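Local coordinates for cell cycle serine/threonine-protein kinase CDC5/MSD2 (Saccharomyces cerevisiae, PDB 6MF4), which phosphorylates proteins on serine and threonine to drive mitotic exit, the part described here being its phosphoprotein-binding polo-box domain, at residues T48-I53 with L200-R205; H95-T100 with Y113-E118. All coordinates share one frame; numbering follows the deposited sequence.

The polo-box domain carries two antiparallel sheets, with helices packed around them, and each contact sits at an outermost strand of one of them. Contact 1 pairs strand 49-50, from the start of the modelled chain, with strand 200-205, the first strand of polo box 2. Contact 2 belongs to the polo box 1 sheet, where strands 99-103 and 111-115 form a hairpin. In sequence both segments of contact 2 fall between those of contact 1, so the chain first supplies an edge strand for polo box 2, then builds polo box 1, then returns. The contact centres are about 17 Å apart, and Leu-200 N is 3.0 Å from Tyr-113 OH, a probable hydrogen bond joining the two boxes.

Contact 1 of 2, residues T48-I53 with L200-R205; sequences TSTNVI and LRRYTR
Asn-51 turns its amide onto strand 200-205 and continues, with side-chain atoms, the antiparallel pairing that Ser-49 and Thr-50 begin at the edge of the polo box 2 sheet. Its CG lies between the backbone N and the carbonyl carbon (chi1 57°), and the amide reaches two peptide groups: OD1 accepts from Tyr-203 N at 2.9 Å, while ND2 donates to Arg-201 O at 3.2 Å. An asparagine suits this place because one short group offers both an acceptor and a donor; an alanine here would probably leave Tyr-203 N and Arg-201 O without these mates and open a gap over Arg-202, where the amide had packed. The backbone N of Asn-51 lies 3.9 Å above one face of the Tyr-203 ring, offset toward the rim, and is buried without a hydrogen-bonding partner. Phe-111 of polo box 1 stacks with the same tyrosine.

Thr-50 and Thr-204 form a non-hydrogen-bonded pair, their side chains side by side and pointing the same way. Thr-50 suits its place by its hydroxyl: OG1, anti to the backbone N (chi1 -176°), donates to Tyr-203 O at 2.7 Å. Arg-201 and Arg-202 make a classic beta bulge opposite Glu-213, which also takes the Arg-202 guanidinium in a salt bridge. Ser-49 and Arg-205 are the hydrogen-bonded pair, with the Arg-205 guanidinium bound to Asp-104. At the far end Thr-48, with both N-H and hydroxyl to offer, grips Arg-205 O twice: its backbone N donates nearly along the C=O axis, and OG1, 3.0 Å from Arg-205 O, donates from above the carbonyl plane.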
# COMPACT_ATOMS: atom_id res chain seq x y z
N THR A 48 10.04 12.22 -7.24
CA THR A 48 11.48 12.05 -7.40
C THR A 48 11.75 10.69 -8.01
O THR A 48 12.68 10.52 -8.79
CB THR A 48 12.25 12.19 -6.07
OG1 THR A 48 11.60 11.42 -5.05
CG2 THR A 48 12.29 13.65 -5.64
N SER A 49 10.92 9.71 -7.66
CA SER A 49 11.05 8.37 -8.21
C SER A 49 9.80 7.53 -7.99
O SER A 49 8.95 7.84 -7.15
CB SER A 49 12.26 7.67 -7.61
OG SER A 49 12.01 7.33 -6.25
N THR A 50 9.71 6.44 -8.74
CA THR A 50 8.57 5.54 -8.72
C THR A 50 8.97 4.31 -9.52
O THR A 50 9.86 4.40 -10.36
CB THR A 50 7.31 6.20 -9.33
OG1 THR A 50 6.18 5.32 -9.20
CG2 THR A 50 7.52 6.53 -10.81
N ASN A 51 8.35 3.16 -9.25
CA ASN A 51 8.69 1.96 -10.01
C ASN A 51 8.04 1.98 -11.39
O ASN A 51 6.91 2.44 -11.55
CB ASN A 51 8.30 0.69 -9.25
CG ASN A 51 6.83 0.65 -8.89
OD1 ASN A 51 6.31 1.57 -8.25
ND2 ASN A 51 6.16 -0.43 -9.27
N VAL A 52 8.76 1.48 -12.39
CA VAL A 52 8.27 1.45 -13.76
C VAL A 52 7.30 0.29 -13.96
O VAL A 52 7.63 -0.86 -13.70
CB VAL A 52 9.42 1.32 -14.78
CG1 VAL A 52 8.87 1.33 -16.21
CG2 VAL A 52 10.43 2.43 -14.59
N ILE A 53 6.10 0.62 -14.43
CA ILE A 53 5.08 -0.38 -14.74
C ILE A 53 5.00 -0.49 -16.26
O ILE A 53 4.71 0.49 -16.94
CB ILE A 53 3.70 0.01 -14.15
CG1 ILE A 53 3.80 0.30 -12.65
CG2 ILE A 53 2.66 -1.08 -14.46
CD1 ILE A 53 3.41 -0.84 -11.73
N LEU A 200 3.02 -4.97 -2.69
CA LEU A 200 3.13 -3.58 -3.12
C LEU A 200 3.10 -3.49 -4.64
O LEU A 200 3.98 -4.02 -5.31
CB LEU A 200 4.42 -2.96 -2.58
CG LEU A 200 4.71 -1.52 -2.97
CD1 LEU A 200 3.68 -0.60 -2.35
CD2 LEU A 200 6.12 -1.14 -2.52
N ARG A 201 2.10 -2.82 -5.18
CA ARG A 201 1.97 -2.68 -6.63
C ARG A 201 2.78 -1.50 -7.16
O ARG A 201 3.41 -1.60 -8.22
CB ARG A 201 0.52 -2.49 -7.03
CG ARG A 201 -0.37 -3.69 -6.83
CD ARG A 201 -1.82 -3.25 -6.99
NE ARG A 201 -2.68 -4.36 -7.37
CZ ARG A 201 -4.00 -4.27 -7.49
NH1 ARG A 201 -4.63 -3.12 -7.26
NH2 ARG A 201 -4.69 -5.34 -7.84
N ARG A 202 2.74 -0.39 -6.44
CA ARG A 202 3.43 0.82 -6.88
C ARG A 202 3.78 1.68 -5.68
O ARG A 202 3.00 1.79 -4.73
CB ARG A 202 2.57 1.60 -7.87
CG ARG A 202 3.23 2.87 -8.42
CD ARG A 202 2.52 3.40 -9.65
NE ARG A 202 1.14 3.81 -9.37
CZ ARG A 202 0.24 4.10 -10.31
NH1 ARG A 202 0.56 4.02 -11.59
NH2 ARG A 202 -0.99 4.46 -9.95
N TYR A 203 4.98 2.25 -5.72
CA TYR A 203 5.36 3.27 -4.75
C TYR A 203 5.76 4.53 -5.50
O TYR A 203 6.22 4.46 -6.64
CB TYR A 203 6.51 2.81 -3.86
CG TYR A 203 7.82 2.67 -4.59
CD1 TYR A 203 8.68 3.76 -4.74
CD2 TYR A 203 8.21 1.46 -5.13
CE1 TYR A 203 9.87 3.64 -5.41
CE2 TYR A 203 9.41 1.33 -5.80
CZ TYR A 203 10.24 2.42 -5.94
OH TYR A 203 11.44 2.30 -6.61
N THR A 204 5.57 5.68 -4.87
CA THR A 204 6.00 6.95 -5.42
C THR A 204 6.58 7.80 -4.32
O THR A 204 5.95 8.00 -3.28
CB THR A 204 4.86 7.71 -6.10
OG1 THR A 204 4.19 6.85 -7.03
CG2 THR A 204 5.40 8.94 -6.83
N ARG A 205 7.79 8.30 -4.56
CA ARG A 205 8.45 9.19 -3.62
C ARG A 205 8.28 10.65 -4.01
O ARG A 205 8.64 11.05 -5.12
CB ARG A 205 9.93 8.87 -3.55
CG ARG A 205 10.23 7.64 -2.73
CD ARG A 205 11.34 7.90 -1.73
NE ARG A 205 12.58 7.28 -2.18
CZ ARG A 205 13.77 7.49 -1.63
NH1 ARG A 205 13.90 8.32 -0.60
NH2 ARG A 205 14.82 6.87 -2.12
O HOH W 1 12.81 5.04 -6.10

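Contact 2 of 2, residues H95-T100 with Y113-E118; sequences HPMIVT and YQLSTE
Ile-98 and Ser-116 exchange two hydrogen bonds where the first hairpin of the polo box 1 sheet opens into loop and turn. Ser-116 N donates to Ile-98 O at 2.9 Å, and Ile-98 N points almost straight at Ser-116 OG (3.3 Å, 170° at the hydrogen). Serine suits this place because its short side chain lets OG stand in for a backbone acceptor; OG lies between the backbone N and the carbonyl carbon (chi1 44°). Farther into the hairpin, Thr-100 N donates to Gln-114 O at 2.8 Å. Between these bonds Val-99 and Leu-115 form a non-hydrogen-bonded pair, and two CA-H...O contacts, Leu-115 to Ile-98 O and Val-99 to Gln-114 O, fill in the ladder.

Apolar packing on the buried face falls to Val-99, Leu-115 and Tyr-113. Val-99 CG2 meets Leu-115 CD2 at 3.9 Å, the two side chains crossing obliquely, while CG1 of the valine rests near Tyr-113 CB. Phe-212 and Leu-214 of polo box 2 touch Val-99 as well, so the branched valine serves both sheets. At the loop-and-turn end, the unbranched chain of Met-97 bends at chi2 and chi3 and crosses Thr-117 at about a right angle, with Met-97 CE 3.5 Å from Thr-117 CG2. Met-97 SD also comes 3.4 Å from Ser-116 OG.

Water completes the polar side. One molecule bridges Pro-96 O and Ser-116 OG; another joins Thr-100 OG1, Gln-114 NE2 and Leu-115 O, the last being also the acceptor for Glu-118 N in a type I turn. The chemistry thus divides: apolar groups such as Val-99 and Met-97 pack the hairpin against strand 209-214 of polo box 2, while hydroxyl, amide and water link the partly solvent-exposed side.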
# COMPACT_ATOMS: atom_id res chain seq x y z
N HIS A 95 -8.41 -2.79 10.74
CA HIS A 95 -7.05 -2.31 10.51
C HIS A 95 -6.54 -2.84 9.17
O HIS A 95 -6.62 -4.04 8.90
CB HIS A 95 -6.12 -2.75 11.64
CG HIS A 95 -6.17 -1.87 12.85
ND1 HIS A 95 -6.37 -0.51 12.78
CD2 HIS A 95 -6.04 -2.16 14.17
CE1 HIS A 95 -6.36 0.00 14.00
NE2 HIS A 95 -6.16 -0.98 14.86
N PRO A 96 -6.01 -1.95 8.31
CA PRO A 96 -5.49 -2.43 7.03
C PRO A 96 -4.08 -2.97 7.15
O PRO A 96 -3.41 -2.78 8.16
CB PRO A 96 -5.51 -1.17 6.16
CG PRO A 96 -5.22 -0.09 7.13
CD PRO A 96 -5.92 -0.48 8.41
N MET A 97 -3.65 -3.67 6.10
CA MET A 97 -2.26 -4.00 5.90
C MET A 97 -1.46 -2.71 5.84
O MET A 97 -1.91 -1.74 5.22
CB MET A 97 -2.08 -4.78 4.59
CG MET A 97 -0.73 -5.44 4.43
SD MET A 97 -0.37 -6.66 5.70
CE MET A 97 -1.96 -7.46 5.91
N ILE A 98 -0.28 -2.67 6.46
CA ILE A 98 0.58 -1.50 6.33
C ILE A 98 2.02 -1.89 6.08
O ILE A 98 2.46 -3.00 6.41
CB ILE A 98 0.52 -0.58 7.58
CG1 ILE A 98 1.15 -1.24 8.81
CG2 ILE A 98 -0.92 -0.15 7.87
CD1 ILE A 98 1.32 -0.29 9.97
N VAL A 99 2.74 -0.98 5.45
CA VAL A 99 4.18 -1.10 5.25
C VAL A 99 4.87 -0.58 6.50
O VAL A 99 4.68 0.58 6.88
CB VAL A 99 4.64 -0.31 4.02
CG1 VAL A 99 6.15 -0.38 3.86
CG2 VAL A 99 3.95 -0.84 2.78
N THR A 100 5.67 -1.43 7.14
CA THR A 100 6.30 -1.08 8.41
C THR A 100 7.76 -0.70 8.22
O THR A 100 8.37 -0.08 9.10
CB THR A 100 6.22 -2.24 9.41
OG1 THR A 100 6.87 -3.39 8.85
CG2 THR A 100 4.77 -2.58 9.72
N TYR A 113 10.54 -4.00 1.05
CA TYR A 113 9.64 -3.53 2.09
C TYR A 113 9.23 -4.67 3.00
O TYR A 113 9.26 -5.84 2.61
CB TYR A 113 8.40 -2.90 1.46
CG TYR A 113 7.67 -3.80 0.50
CD1 TYR A 113 8.09 -3.91 -0.82
CD2 TYR A 113 6.58 -4.56 0.90
CE1 TYR A 113 7.43 -4.75 -1.71
CE2 TYR A 113 5.91 -5.39 0.01
CZ TYR A 113 6.35 -5.48 -1.29
OH TYR A 113 5.69 -6.30 -2.18
N GLN A 114 8.87 -4.33 4.23
CA GLN A 114 8.28 -5.29 5.16
C GLN A 114 6.86 -4.84 5.48
O GLN A 114 6.61 -3.64 5.61
CB GLN A 114 9.13 -5.41 6.44
CG GLN A 114 8.63 -6.49 7.39
CD GLN A 114 9.54 -6.71 8.58
OE1 GLN A 114 10.73 -6.98 8.43
NE2 GLN A 114 8.98 -6.60 9.78
N LEU A 115 5.95 -5.80 5.60
CA LEU A 115 4.56 -5.53 5.92
C LEU A 115 4.27 -5.86 7.39
O LEU A 115 5.09 -6.48 8.06
CB LEU A 115 3.63 -6.34 5.01
CG LEU A 115 3.76 -6.08 3.51
CD1 LEU A 115 2.85 -7.02 2.74
CD2 LEU A 115 3.41 -4.63 3.19
N SER A 116 3.10 -5.46 7.87
CA SER A 116 2.74 -5.66 9.27
C SER A 116 2.56 -7.15 9.60
O SER A 116 2.57 -7.54 10.76
CB SER A 116 1.46 -4.88 9.60
OG SER A 116 0.49 -5.02 8.58
N THR A 117 2.39 -7.96 8.56
CA THR A 117 2.39 -9.42 8.70
C THR A 117 3.79 -9.99 8.88
O THR A 117 3.95 -11.19 9.10
CB THR A 117 1.78 -10.07 7.47
OG1 THR A 117 2.48 -9.57 6.31
CG2 THR A 117 0.30 -9.73 7.35
N GLU A 118 4.79 -9.11 8.76
CA GLU A 118 6.22 -9.43 8.75
C GLU A 118 6.64 -10.13 7.45
O GLU A 118 7.78 -10.59 7.33
CB GLU A 118 6.62 -10.26 9.98
CG GLU A 118 6.51 -9.46 11.27
CD GLU A 118 6.92 -10.25 12.51
OE1 GLU A 118 7.19 -11.46 12.40
OE2 GLU A 118 6.98 -9.64 13.59
O HOH W 2 -1.81 -4.23 9.87
O HOH W 3 6.53 -5.67 10.50